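Long-range contacts in rhamnosidase B (Bacillus sp., PDB 2OKX), which probably hydrolyses terminal non-reducing alpha-L-rhamnose residues of rhamnose-containing glycosides, as a family 78 glycoside hydrolase: residues Pro19-Trp23 with Arg138-Pro142; Leu134-Arg138 with Val153-Leu159. All coordinates share one frame; numbering follows the deposited sequence. Where two conformers were deposited one is given.

How the interactions relate
Interaction 1 and interaction 2 have centres 11 Å apart and share Arg138, where Leu134-Arg138 runs into Arg138-Pro142. In chain order come Pro19-Trp23 at the start of strand 22-31, the loop following strand 130-133, and strand 153-155 with its 3-10 continuation. Strands 22-31 and 130-133 are antiparallel neighbours in one sheet, and Trp23 O lies 2.8 Å from Leu134 N, a probable hydrogen bond between the two contacts. Strand 153-155 pairs instead in parallel with strand 485-489 of the concanavalin-like domain. The loop after 130-133 therefore spans from the N-terminal sheet to a strand of another sheet.

Interaction 1: Pro19-Trp23 with Arg138-Pro142; sequences PRNEW and RSNSP
Asn21 and Ser139 mark the closest backbone approach, their CA atoms 5.1 Å apart, where the bend before strand 22-31 meets a type I turn from Arg138 to Ser141. Asn21 has positive phi and psi, a left-handed conformation, and the turn is closed by a weak bond from Ser141 N to Arg138 O. Between these segments the hydrogen bonds run through side chains and water.

In the conformer given, Ser139 OG donates to Asn21 O at 3.0 Å, approaching from above the carbonyl plane, 44° out of it. The same oxygen receives a CA-H...O contact from Ser139 CA at 3.4 Å, so two groups of one serine bear on a single carbonyl. CG of Asn21 lies opposite the backbone N (chi1 -173°), which carries OD1 across to Ser141; there OD1 and Ser141 OG are 2.6 Å apart, although the one serine proton could serve Gly151 O as well.

Arg20 runs alongside with its chain extended from CG to NE, and reaches the turn through water. Water 2 accepts from Arg20 NE at 2.8 Å and sits 2.6 Å from Ser139 O and 2.9 Å from Ser141 O, two acceptors toward which it can donate. Water 1 takes a bond from Arg20 NH2 at 3.1 Å and can donate to Ser141 O. On another flank, water 3 donates both to Glu22 OE2 and, in that same conformer, to Ser139 OG.

Arg20 NH2 forms a salt bridge with Asp224, outside the two segments, and Glu22 OE1 pairs with Arg24. Across the contact these charged ends act through water, and uncharged groups make the direct bonds: Ser139 OG takes up Asn21 O, and Asn21 OD1 faces the Ser141 hydroxyl. Waters serve the turn's carbonyls, tying loop to strand 22-31.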
ATOM      1  N   PRO A  19      23.113  -0.680   6.906  1.00 27.76           N
ATOM      2  CA  PRO A  19      22.570  -0.976   8.230  1.00 27.63           C
ATOM      3  C   PRO A  19      21.054  -1.129   8.183  1.00 27.56           C
ATOM      4  O   PRO A  19      20.389  -0.583   7.298  1.00 27.80           O
ATOM      5  CB  PRO A  19      23.005   0.229   9.054  1.00 25.91           C
ATOM      6  CG  PRO A  19      22.945   1.339   8.053  1.00 26.18           C
ATOM      7  CD  PRO A  19      23.577   0.717   6.827  1.00 27.57           C
ATOM      8  N   ARG A  20      20.516  -1.878   9.136  1.00 26.87           N
ATOM      9  CA  ARG A  20      19.079  -2.094   9.204  1.00 26.85           C
ATOM     10  C   ARG A  20      18.377  -0.922   9.877  1.00 26.66           C
ATOM     11  O   ARG A  20      18.817  -0.442  10.924  1.00 24.67           O
ATOM     12  CB  ARG A  20      18.764  -3.364  10.002  1.00 26.10           C
ATOM     13  CG  ARG A  20      17.266  -3.608  10.238  1.00 25.44           C
ATOM     14  CD  ARG A  20      17.057  -4.540  11.425  1.00 24.82           C
ATOM     15  NE  ARG A  20      15.653  -4.805  11.751  1.00 24.64           N
ATOM     16  CZ  ARG A  20      14.870  -5.662  11.099  1.00 25.21           C
ATOM     17  NH1 ARG A  20      15.337  -6.351  10.060  1.00 23.53           N
ATOM     18  NH2 ARG A  20      13.626  -5.865  11.513  1.00 23.76           N
ATOM     19  N   ASN A  21      17.293  -0.462   9.259  1.00 25.99           N
ATOM     20  CA  ASN A  21      16.474   0.603   9.830  1.00 24.70           C
ATOM     21  C   ASN A  21      17.290   1.710  10.501  1.00 23.95           C
ATOM     22  O   ASN A  21      17.140   1.959  11.692  1.00 23.63           O
ATOM     23  CB  ASN A  21      15.516  -0.032  10.845  1.00 24.00           C
ATOM     24  CG  ASN A  21      14.489   0.945  11.395  1.00 23.19           C
ATOM     25  OD1 ASN A  21      13.872   0.688  12.431  1.00 25.43           O
ATOM     26  ND2 ASN A  21      14.291   2.054  10.706  1.00 20.15           N
ATOM     27  N   GLU A  22      18.146   2.379   9.735  1.00 25.40           N
ATOM     28  CA  GLU A  22      18.959   3.450  10.295  1.00 26.17           C
ATOM     29  C   GLU A  22      18.665   4.798   9.657  1.00 24.31           C
ATOM     30  O   GLU A  22      18.663   4.931   8.436  1.00 24.47           O
ATOM     31  CB  GLU A  22      20.453   3.136  10.127  1.00 28.50           C
ATOM     32  CG  GLU A  22      21.377   4.234  10.655  1.00 31.85           C
ATOM     33  CD  GLU A  22      22.851   3.886  10.525  1.00 33.02           C
ATOM     34  OE1 GLU A  22      23.522   4.405   9.600  1.00 33.24           O
ATOM     35  OE2 GLU A  22      23.334   3.082  11.349  1.00 32.85           O
ATOM     36  N   TRP A  23      18.416   5.797  10.497  1.00 24.37           N
ATOM     37  CA  TRP A  23      18.156   7.149  10.019  1.00 25.50           C
ATOM     38  C   TRP A  23      19.433   7.952  10.264  1.00 24.71           C
ATOM     39  O   TRP A  23      19.899   8.066  11.396  1.00 26.10           O
ATOM     40  CB  TRP A  23      16.965   7.752  10.773  1.00 25.34           C
ATOM     41  CG  TRP A  23      15.659   7.059  10.458  1.00 26.20           C
ATOM     42  CD1 TRP A  23      15.488   5.937   9.691  1.00 26.90           C
ATOM     43  CD2 TRP A  23      14.350   7.448  10.894  1.00 26.25           C
ATOM     44  NE1 TRP A  23      14.155   5.606   9.623  1.00 26.59           N
ATOM     45  CE2 TRP A  23      13.435   6.516  10.352  1.00 27.65           C
ATOM     46  CE3 TRP A  23      13.861   8.494  11.689  1.00 26.80           C
ATOM     47  CZ2 TRP A  23      12.054   6.600  10.580  1.00 26.52           C
ATOM     48  CZ3 TRP A  23      12.486   8.576  11.916  1.00 26.40           C
ATOM     49  CH2 TRP A  23      11.601   7.634  11.361  1.00 25.58           C
ATOM     50  N   ARG A 138      15.856   4.472  17.392  1.00 25.70           N
ATOM     51  CA  ARG A 138      16.165   3.072  17.667  1.00 26.38           C
ATOM     52  C   ARG A 138      16.081   2.195  16.425  1.00 26.39           C
ATOM     53  O   ARG A 138      15.010   2.033  15.837  1.00 25.58           O
ATOM     54  CB  ARG A 138      15.212   2.528  18.732  1.00 25.15           C
ATOM     55  CG  ARG A 138      15.104   3.391  19.984  1.00 27.14           C
ATOM     56  CD  ARG A 138      16.473   3.796  20.525  1.00 28.43           C
ATOM     57  NE  ARG A 138      16.381   4.407  21.851  1.00 29.14           N
ATOM     58  CZ  ARG A 138      17.346   5.131  22.414  1.00 29.47           C
ATOM     59  NH1 ARG A 138      18.487   5.344  21.769  1.00 26.98           N
ATOM     60  NH2 ARG A 138      17.170   5.640  23.624  1.00 29.81           N
ATOM     61  N   SER A 139      17.216   1.618  16.039  1.00 24.78           N
ATOM     62  CA  SER A 139      17.277   0.765  14.862  1.00 24.26           C
ATOM     63  C   SER A 139      16.646  -0.607  15.058  1.00 23.61           C
ATOM     64  O   SER A 139      16.655  -1.426  14.141  1.00 25.48           O
ATOM     65  CB  SER A 139      18.725   0.605  14.398  0.51 24.57           C
ATOM     66  OG  SER A 139      19.199   1.806  13.817  0.51 25.56           O
ATOM     67  N   ASN A 140      16.112  -0.871  16.244  1.00 23.73           N
ATOM     68  CA  ASN A 140      15.463  -2.155  16.485  1.00 23.58           C
ATOM     69  C   ASN A 140      13.936  -2.015  16.494  1.00 23.84           C
ATOM     70  O   ASN A 140      13.229  -2.945  16.888  1.00 22.68           O
ATOM     71  CB  ASN A 140      15.923  -2.775  17.812  1.00 23.68           C
ATOM     72  CG  ASN A 140      15.460  -1.987  19.026  1.00 23.50           C
ATOM     73  OD1 ASN A 140      15.219  -2.557  20.093  1.00 24.28           O
ATOM     74  ND2 ASN A 140      15.348  -0.677  18.877  1.00 22.42           N
ATOM     75  N   SER A 141      13.432  -0.863  16.054  1.00 21.43           N
ATOM     76  CA  SER A 141      11.986  -0.640  16.035  1.00 23.55           C
ATOM     77  C   SER A 141      11.308  -1.665  15.118  1.00 22.37           C
ATOM     78  O   SER A 141      11.948  -2.254  14.246  1.00 23.04           O
ATOM     79  CB  SER A 141      11.662   0.797  15.594  1.00 19.60           C
ATOM     80  OG  SER A 141      11.997   1.019  14.242  1.00 22.43           O
ATOM     81  N   PRO A 142      10.000  -1.890  15.305  1.00 22.17           N
ATOM     82  CA  PRO A 142       9.254  -2.861  14.496  1.00 22.05           C
ATOM     83  C   PRO A 142       9.259  -2.678  12.983  1.00 22.87           C
ATOM     84  O   PRO A 142       9.210  -1.556  12.472  1.00 21.77           O
ATOM     85  CB  PRO A 142       7.832  -2.764  15.057  1.00 21.57           C
ATOM     86  CG  PRO A 142       8.034  -2.277  16.456  1.00 20.79           C
ATOM     87  CD  PRO A 142       9.103  -1.234  16.273  1.00 20.80           C
TER
HETATM   88  O   HOH W   1      13.153  -4.944  14.438  1.00 25.89           O
HETATM   89  O   HOH W   2      14.571  -2.596  13.156  1.00 31.69           O
HETATM   90  O   HOH W   3      22.031   1.556  12.854  1.00 49.19           O

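Interaction 2: Leu134-Arg138 with Val153-Leu159; sequences LGGQR and VIDAREL
With CG anti to the carbonyl carbon (chi1 -50°), the Arg138 chain bends at chi2 (-48°) and then runs extended, bringing its guanidinium to the carboxylate of Glu158. The grip is end-on: Arg138 NH2 meets Glu158 OE1 at 2.9 Å in the guanidinium plane, and NH1 meets OE2 at a tilt. The two planes stand 65° apart, and both oxygens are approached from above the carboxylate. Arg138 NH2 also makes a long salt bridge to Asp155 OD1, at 3.4 Å. A methionine in place of Arg138 would probably leave the Glu158 carboxylate without its charged mate, with water on OE2 a looser hold. Asp155 is gripped side-on by Arg157, and its OD2 closes an Asx turn onto Arg157 N.

A type II turn from Leu134 to Gln137 leads into a single antiparallel bridge, Gln137 with Ile154, flanked by bonds from Arg138 N to Val153 O (3.0 Å) and from Asp155 N to Gly136 O (2.9 Å). It joins the loop after strand 130-133 to strand 153-155 within the N-terminal domain. Gly135 and Gly136 lie against the carbonyls of Glu158 and Asp155, where a CB would collide. Ile154 CD1 packs obliquely on Gln137 CG at 3.5 Å.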
ATOM      1  N   LEU A 134      20.702   9.855  13.447  1.00 33.30           N
ATOM      2  CA  LEU A 134      19.710  10.690  14.106  1.00 31.07           C
ATOM      3  C   LEU A 134      19.664  10.233  15.557  1.00 30.00           C
ATOM      4  O   LEU A 134      19.372   9.070  15.841  1.00 27.87           O
ATOM      5  CB  LEU A 134      18.334  10.502  13.467  1.00 31.44           C
ATOM      6  CG  LEU A 134      17.189  11.301  14.095  1.00 30.90           C
ATOM      7  CD1 LEU A 134      17.401  12.787  13.841  1.00 29.30           C
ATOM      8  CD2 LEU A 134      15.861  10.849  13.495  1.00 31.15           C
ATOM      9  N   GLY A 135      19.957  11.150  16.474  1.00 28.31           N
ATOM     10  CA  GLY A 135      19.953  10.808  17.883  1.00 27.47           C
ATOM     11  C   GLY A 135      18.627  10.290  18.411  1.00 28.10           C
ATOM     12  O   GLY A 135      17.572  10.856  18.125  1.00 28.86           O
ATOM     13  N   GLY A 136      18.682   9.207  19.179  1.00 25.93           N
ATOM     14  CA  GLY A 136      17.476   8.642  19.754  1.00 25.37           C
ATOM     15  C   GLY A 136      16.680   7.695  18.868  1.00 24.43           C
ATOM     16  O   GLY A 136      15.772   7.026  19.353  1.00 25.13           O
ATOM     17  N   GLN A 137      17.005   7.632  17.581  1.00 24.62           N
ATOM     18  CA  GLN A 137      16.284   6.747  16.673  1.00 24.91           C
ATOM     19  C   GLN A 137      16.750   5.309  16.874  1.00 25.82           C
ATOM     20  O   GLN A 137      17.891   4.970  16.567  1.00 27.00           O
ATOM     21  CB  GLN A 137      16.504   7.178  15.224  1.00 25.87           C
ATOM     22  CG  GLN A 137      15.685   6.374  14.221  1.00 26.19           C
ATOM     23  CD  GLN A 137      16.459   5.222  13.609  1.00 26.82           C
ATOM     24  OE1 GLN A 137      15.904   4.155  13.347  1.00 28.26           O
ATOM     25  NE2 GLN A 137      17.740   5.442  13.355  1.00 26.39           N
ATOM     26  N   ARG A 138      15.856   4.472  17.392  1.00 25.70           N
ATOM     27  CA  ARG A 138      16.165   3.072  17.667  1.00 26.38           C
ATOM     28  C   ARG A 138      16.081   2.195  16.425  1.00 26.39           C
ATOM     29  O   ARG A 138      15.010   2.033  15.837  1.00 25.58           O
ATOM     30  CB  ARG A 138      15.212   2.528  18.732  1.00 25.15           C
ATOM     31  CG  ARG A 138      15.104   3.391  19.984  1.00 27.14           C
ATOM     32  CD  ARG A 138      16.473   3.796  20.525  1.00 28.43           C
ATOM     33  NE  ARG A 138      16.381   4.407  21.851  1.00 29.14           N
ATOM     34  CZ  ARG A 138      17.346   5.131  22.414  1.00 29.47           C
ATOM     35  NH1 ARG A 138      18.487   5.344  21.769  1.00 26.98           N
ATOM     36  NH2 ARG A 138      17.170   5.640  23.624  1.00 29.81           N
ATOM     37  N   VAL A 153      10.731   4.415  16.573  1.00 23.24           N
ATOM     38  CA  VAL A 153      10.750   4.615  18.018  1.00 24.39           C
ATOM     39  C   VAL A 153      11.862   5.647  18.196  1.00 26.89           C
ATOM     40  O   VAL A 153      13.028   5.367  17.903  1.00 25.92           O
ATOM     41  CB  VAL A 153      11.116   3.329  18.777  1.00 25.06           C
ATOM     42  CG1 VAL A 153      11.357   3.650  20.245  1.00 26.21           C
ATOM     43  CG2 VAL A 153       9.991   2.316  18.647  1.00 23.19           C
ATOM     44  N   ILE A 154      11.491   6.840  18.651  1.00 26.81           N
ATOM     45  CA  ILE A 154      12.442   7.934  18.816  1.00 26.69           C
ATOM     46  C   ILE A 154      12.491   8.471  20.238  1.00 27.05           C
ATOM     47  O   ILE A 154      11.470   8.877  20.787  1.00 26.28           O
ATOM     48  CB  ILE A 154      12.070   9.131  17.897  1.00 27.10           C
ATOM     49  CG1 ILE A 154      11.858   8.660  16.456  1.00 26.68           C
ATOM     50  CG2 ILE A 154      13.153  10.200  17.970  1.00 27.25           C
ATOM     51  CD1 ILE A 154      13.109   8.157  15.761  1.00 27.77           C
ATOM     52  N   ASP A 155      13.681   8.483  20.829  1.00 26.63           N
ATOM     53  CA  ASP A 155      13.845   9.018  22.175  1.00 26.83           C
ATOM     54  C   ASP A 155      14.463  10.400  22.002  1.00 27.67           C
ATOM     55  O   ASP A 155      15.674  10.537  21.803  1.00 27.43           O
ATOM     56  CB  ASP A 155      14.759   8.116  23.006  1.00 28.13           C
ATOM     57  CG  ASP A 155      14.828   8.544  24.457  1.00 29.92           C
ATOM     58  OD1 ASP A 155      15.121   7.685  25.318  1.00 32.33           O
ATOM     59  OD2 ASP A 155      14.595   9.739  24.735  1.00 29.08           O
ATOM     60  N   ALA A 156      13.613  11.419  22.070  1.00 26.44           N
ATOM     61  CA  ALA A 156      14.029  12.803  21.882  1.00 26.99           C
ATOM     62  C   ALA A 156      15.072  13.295  22.882  1.00 26.62           C
ATOM     63  O   ALA A 156      15.730  14.306  22.649  1.00 27.09           O
ATOM     64  CB  ALA A 156      12.804  13.714  21.907  1.00 26.59           C
ATOM     65  N   ARG A 157      15.225  12.591  23.995  1.00 27.92           N
ATOM     66  CA  ARG A 157      16.215  12.990  24.991  1.00 29.09           C
ATOM     67  C   ARG A 157      17.638  12.863  24.442  1.00 30.43           C
ATOM     68  O   ARG A 157      18.564  13.500  24.945  1.00 30.80           O
ATOM     69  CB  ARG A 157      16.059  12.144  26.253  1.00 28.38           C
ATOM     70  CG  ARG A 157      14.764  12.414  26.990  1.00 27.21           C
ATOM     71  CD  ARG A 157      14.546  11.423  28.108  1.00 27.35           C
ATOM     72  NE  ARG A 157      14.478  10.050  27.619  1.00 26.93           N
ATOM     73  CZ  ARG A 157      14.157   9.008  28.380  1.00 27.86           C
ATOM     74  NH1 ARG A 157      13.874   9.187  29.667  1.00 28.02           N
ATOM     75  NH2 ARG A 157      14.121   7.789  27.858  1.00 27.78           N
ATOM     76  N   GLU A 158      17.805  12.054  23.399  1.00 29.68           N
ATOM     77  CA  GLU A 158      19.116  11.850  22.787  1.00 30.56           C
ATOM     78  C   GLU A 158      19.188  12.473  21.401  1.00 30.76           C
ATOM     79  O   GLU A 158      20.166  12.287  20.676  1.00 31.03           O
ATOM     80  CB  GLU A 158      19.418  10.354  22.676  1.00 31.04           C
ATOM     81  CG  GLU A 158      19.239   9.598  23.972  1.00 29.66           C
ATOM     82  CD  GLU A 158      19.473   8.112  23.816  1.00 30.21           C
ATOM     83  OE1 GLU A 158      19.181   7.370  24.774  1.00 32.01           O
ATOM     84  OE2 GLU A 158      19.949   7.685  22.741  1.00 33.12           O
ATOM     85  N   LEU A 159      18.147  13.217  21.035  1.00 31.07           N
ATOM     86  CA  LEU A 159      18.083  13.852  19.725  1.00 31.08           C
ATOM     87  C   LEU A 159      18.421  15.340  19.765  1.00 30.90           C
ATOM     88  O   LEU A 159      17.894  16.085  20.590  1.00 29.52           O
ATOM     89  CB  LEU A 159      16.680  13.651  19.125  1.00 32.07           C
ATOM     90  CG  LEU A 159      16.307  14.257  17.766  1.00 32.85           C
ATOM     91  CD1 LEU A 159      16.011  15.729  17.903  1.00 35.53           C
ATOM     92  CD2 LEU A 159      17.423  14.028  16.781  1.00 34.95           C
TER
HETATM   93  O   HOH W   4      21.006   7.984  20.375  1.00 41.39           O
HETATM   94  O   HOH W   5      13.265   3.881  14.891  1.00 24.95           O